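Local coordinates for uncharacterized protein (Corynebacterium diphtheriae NCTC 13129, PDB 3B4Q) that is of unknown function but belongs to the family of the resuscitation-promoting factor Rpf1 C-terminal region, at residues 45-50 with 78-83. Residues are numbered along the deposited sequence; the frame is centred on the assembly and turned at random.
Sequences DALYNA and NGFYMA
The Phe80 ring presents its edge to Leu47, whose CG lies near the ring plane, 3.8 Å from Phe80 CE2. Next to it, Phe80 CZ comes obliquely against the base of Tyr48, 3.9 Å from Tyr48 CB, so the end of the ring sits in the corner formed by two successive residues. The Tyr81 ring is met obliquely by one leucine methyl, Leu47 CD2, which sits 4.0 Å from Tyr81 CD1 and also 3.8 Å from Phe80 CE2, filling the angle between the two aromatic side chains. With chi1 at 173°, CG of Phe80 is anti to the backbone N, which carries the ring across to helix 39-56. The short helical segments run nearly parallel, at 21°, yet their axes stay 11.0 Å apart, and the spacing is bridged by the Leu47, Phe80 and Tyr81 side chains, with the Phe80 ring reaching the backbone CA of Tyr48. The contact lies near the middle of a small all-helical domain, where helix 77-83 packs beside helix 39-56. Tyr48 directs its ring away from helix 77-83 and stacks on Tyr70 of helix 64-72, which also touches Phe80 and hydrogen-bonds through OH to Asp45 OD1. Leu47 is backed by Val21 of helix 19-35, while the Tyr81 side chain touches Val13 of helix 10-13 and Val14 just after it.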
ATOM      1  N   ASP A  45       2.970  -3.456   3.326  1.00 11.40           N
ATOM      2  CA  ASP A  45       4.432  -3.601   3.090  1.00 12.39           C
ATOM      3  C   ASP A  45       4.811  -3.345   1.608  1.00 12.34           C
ATOM      4  O   ASP A  45       5.799  -2.656   1.317  1.00 12.67           O
ATOM      5  CB  ASP A  45       4.907  -4.979   3.501  1.00 12.87           C
ATOM      6  CG  ASP A  45       4.879  -5.205   5.029  1.00 18.25           C
ATOM      7  OD1 ASP A  45       4.710  -4.224   5.807  1.00 20.55           O
ATOM      8  OD2 ASP A  45       5.050  -6.397   5.448  1.00 21.15           O
ATOM      9  N   ALA A  46       4.052  -3.938   0.685  1.00 11.30           N
ATOM     10  CA  ALA A  46       4.328  -3.802  -0.762  1.00 12.45           C
ATOM     11  C   ALA A  46       4.193  -2.336  -1.201  1.00 11.89           C
ATOM     12  O   ALA A  46       5.036  -1.818  -1.957  1.00 12.83           O
ATOM     13  CB  ALA A  46       3.401  -4.694  -1.568  1.00 13.13           C
ATOM     14  N   LEU A  47       3.160  -1.640  -0.718  1.00 11.26           N
ATOM     15  CA  LEU A  47       2.974  -0.265  -1.133  1.00 12.10           C
ATOM     16  C   LEU A  47       4.047   0.649  -0.489  1.00 12.29           C
ATOM     17  O   LEU A  47       4.610   1.550  -1.145  1.00 12.43           O
ATOM     18  CB  LEU A  47       1.563   0.195  -0.780  1.00 11.58           C
ATOM     19  CG  LEU A  47       1.179   1.637  -1.167  1.00 12.64           C
ATOM     20  CD1 LEU A  47       1.591   1.898  -2.653  1.00 12.85           C
ATOM     21  CD2 LEU A  47      -0.263   1.854  -0.909  1.00 13.79           C
ATOM     22  N   TYR A  48       4.353   0.416   0.785  1.00 12.69           N
ATOM     23  CA  TYR A  48       5.406   1.182   1.411  1.00 13.85           C
ATOM     24  C   TYR A  48       6.712   0.983   0.615  1.00 14.72           C
ATOM     25  O   TYR A  48       7.454   1.932   0.314  1.00 14.05           O
ATOM     26  CB  TYR A  48       5.573   0.744   2.861  1.00 15.36           C
ATOM     27  CG  TYR A  48       6.640   1.513   3.613  1.00 18.55           C
ATOM     28  CD1 TYR A  48       6.559   2.895   3.707  1.00 19.10           C
ATOM     29  CD2 TYR A  48       7.703   0.869   4.218  1.00 21.29           C
ATOM     30  CE1 TYR A  48       7.495   3.643   4.387  1.00 22.27           C
ATOM     31  CE2 TYR A  48       8.671   1.620   4.921  1.00 21.04           C
ATOM     32  CZ  TYR A  48       8.538   3.007   4.976  1.00 20.07           C
ATOM     33  OH  TYR A  48       9.438   3.806   5.632  1.00 23.67           O
ATOM     34  N   ASN A  49       6.984  -0.260   0.231  1.00 14.47           N
ATOM     35  CA  ASN A  49       8.205  -0.478  -0.509  1.00 16.35           C
ATOM     36  C   ASN A  49       8.178   0.222  -1.853  1.00 16.13           C
ATOM     37  O   ASN A  49       9.193   0.792  -2.251  1.00 17.94           O
ATOM     38  CB  ASN A  49       8.499  -1.963  -0.687  1.00 17.50           C
ATOM     39  CG  ASN A  49       9.893  -2.197  -1.236  1.00 21.53           C
ATOM     40  OD1 ASN A  49      10.895  -1.825  -0.618  1.00 23.90           O
ATOM     41  ND2 ASN A  49       9.954  -2.775  -2.426  1.00 26.00           N
ATOM     42  N   ALA A  50       7.020   0.228  -2.526  1.00 14.21           N
ATOM     43  CA  ALA A  50       6.913   0.881  -3.835  1.00 15.69           C
ATOM     44  C   ALA A  50       7.215   2.378  -3.728  1.00 15.77           C
ATOM     45  O   ALA A  50       7.866   2.969  -4.598  1.00 17.11           O
ATOM     46  CB  ALA A  50       5.496   0.686  -4.422  1.00 15.28           C
ATOM     47  N   ASN A  78      -6.555   0.340   4.486  1.00 12.17           N
ATOM     48  CA  ASN A  78      -7.291   1.571   4.153  1.00 12.25           C
ATOM     49  C   ASN A  78      -6.683   2.746   4.916  1.00 12.56           C
ATOM     50  O   ASN A  78      -6.483   3.817   4.344  1.00 13.28           O
ATOM     51  CB  ASN A  78      -8.780   1.425   4.524  1.00 14.11           C
ATOM     52  CG  ASN A  78      -9.557   2.655   4.175  1.00 16.24           C
ATOM     53  OD1 ASN A  78      -9.864   3.490   5.049  1.00 19.90           O
ATOM     54  ND2 ASN A  78      -9.790   2.847   2.905  1.00 17.72           N
ATOM     55  N   GLY A  79      -6.344   2.537   6.195  1.00 12.79           N
ATOM     56  CA  GLY A  79      -5.780   3.629   6.990  1.00 12.40           C
ATOM     57  C   GLY A  79      -4.438   4.074   6.437  1.00 12.12           C
ATOM     58  O   GLY A  79      -4.142   5.286   6.350  1.00 12.80           O
ATOM     59  N   PHE A  80      -3.616   3.099   6.047  1.00 12.38           N
ATOM     60  CA  PHE A  80      -2.283   3.420   5.515  1.00 11.75           C
ATOM     61  C   PHE A  80      -2.382   4.192   4.204  1.00 11.93           C
ATOM     62  O   PHE A  80      -1.700   5.205   4.003  1.00 12.49           O
ATOM     63  CB  PHE A  80      -1.508   2.118   5.291  1.00 12.48           C
ATOM     64  CG  PHE A  80      -0.178   2.317   4.597  1.00 11.90           C
ATOM     65  CD1 PHE A  80       0.901   2.868   5.269  1.00 13.46           C
ATOM     66  CD2 PHE A  80      -0.027   1.977   3.238  1.00 13.88           C
ATOM     67  CE1 PHE A  80       2.128   3.071   4.632  1.00 14.49           C
ATOM     68  CE2 PHE A  80       1.203   2.179   2.601  1.00 15.18           C
ATOM     69  CZ  PHE A  80       2.288   2.727   3.316  1.00 13.88           C
ATOM     70  N   TYR A  81      -3.233   3.713   3.321  1.00 11.24           N
ATOM     71  CA  TYR A  81      -3.386   4.353   2.019  1.00 10.43           C
ATOM     72  C   TYR A  81      -3.950   5.761   2.187  1.00 10.59           C
ATOM     73  O   TYR A  81      -3.428   6.717   1.596  1.00 10.99           O
ATOM     74  CB  TYR A  81      -4.297   3.527   1.139  1.00 10.99           C
ATOM     75  CG  TYR A  81      -4.524   4.168  -0.220  1.00  9.87           C
ATOM     76  CD1 TYR A  81      -3.454   4.329  -1.136  1.00 11.58           C
ATOM     77  CD2 TYR A  81      -5.780   4.655  -0.583  1.00 10.94           C
ATOM     78  CE1 TYR A  81      -3.660   4.960  -2.381  1.00 11.59           C
ATOM     79  CE2 TYR A  81      -5.995   5.277  -1.810  1.00  9.89           C
ATOM     80  CZ  TYR A  81      -4.941   5.407  -2.724  1.00  9.47           C
ATOM     81  OH  TYR A  81      -5.155   6.039  -3.969  1.00 12.87           O
HETATM   82  N   MSE A  82      -4.975   5.907   3.015  1.00 10.87           N
HETATM   83  CA  MSE A  82      -5.584   7.230   3.181  1.00 11.81           C
HETATM   84  C   MSE A  82      -4.583   8.220   3.810  1.00 12.19           C
HETATM   85  O   MSE A  82      -4.482   9.393   3.372  1.00 13.46           O
HETATM   86  CB  MSE A  82      -6.924   7.155   3.942  1.00 12.25           C
HETATM   87  CG  MSE A  82      -8.005   6.373   3.172  1.00 14.09           C
HETATM   88 SE   MSE A  82      -8.403   7.118   1.384  0.70 17.77          SE
HETATM   89  CE  MSE A  82      -9.389   8.702   1.934  1.00 20.58           C
ATOM     90  N   ALA A  83      -3.808   7.741   4.773  1.00 12.13           N
ATOM     91  CA  ALA A  83      -2.849   8.604   5.440  1.00 13.96           C
ATOM     92  C   ALA A  83      -1.777   9.087   4.447  1.00 14.12           C
ATOM     93  O   ALA A  83      -1.287  10.253   4.518  1.00 15.33           O
ATOM     94  CB  ALA A  83      -2.205   7.827   6.560  1.00 13.75           C
TER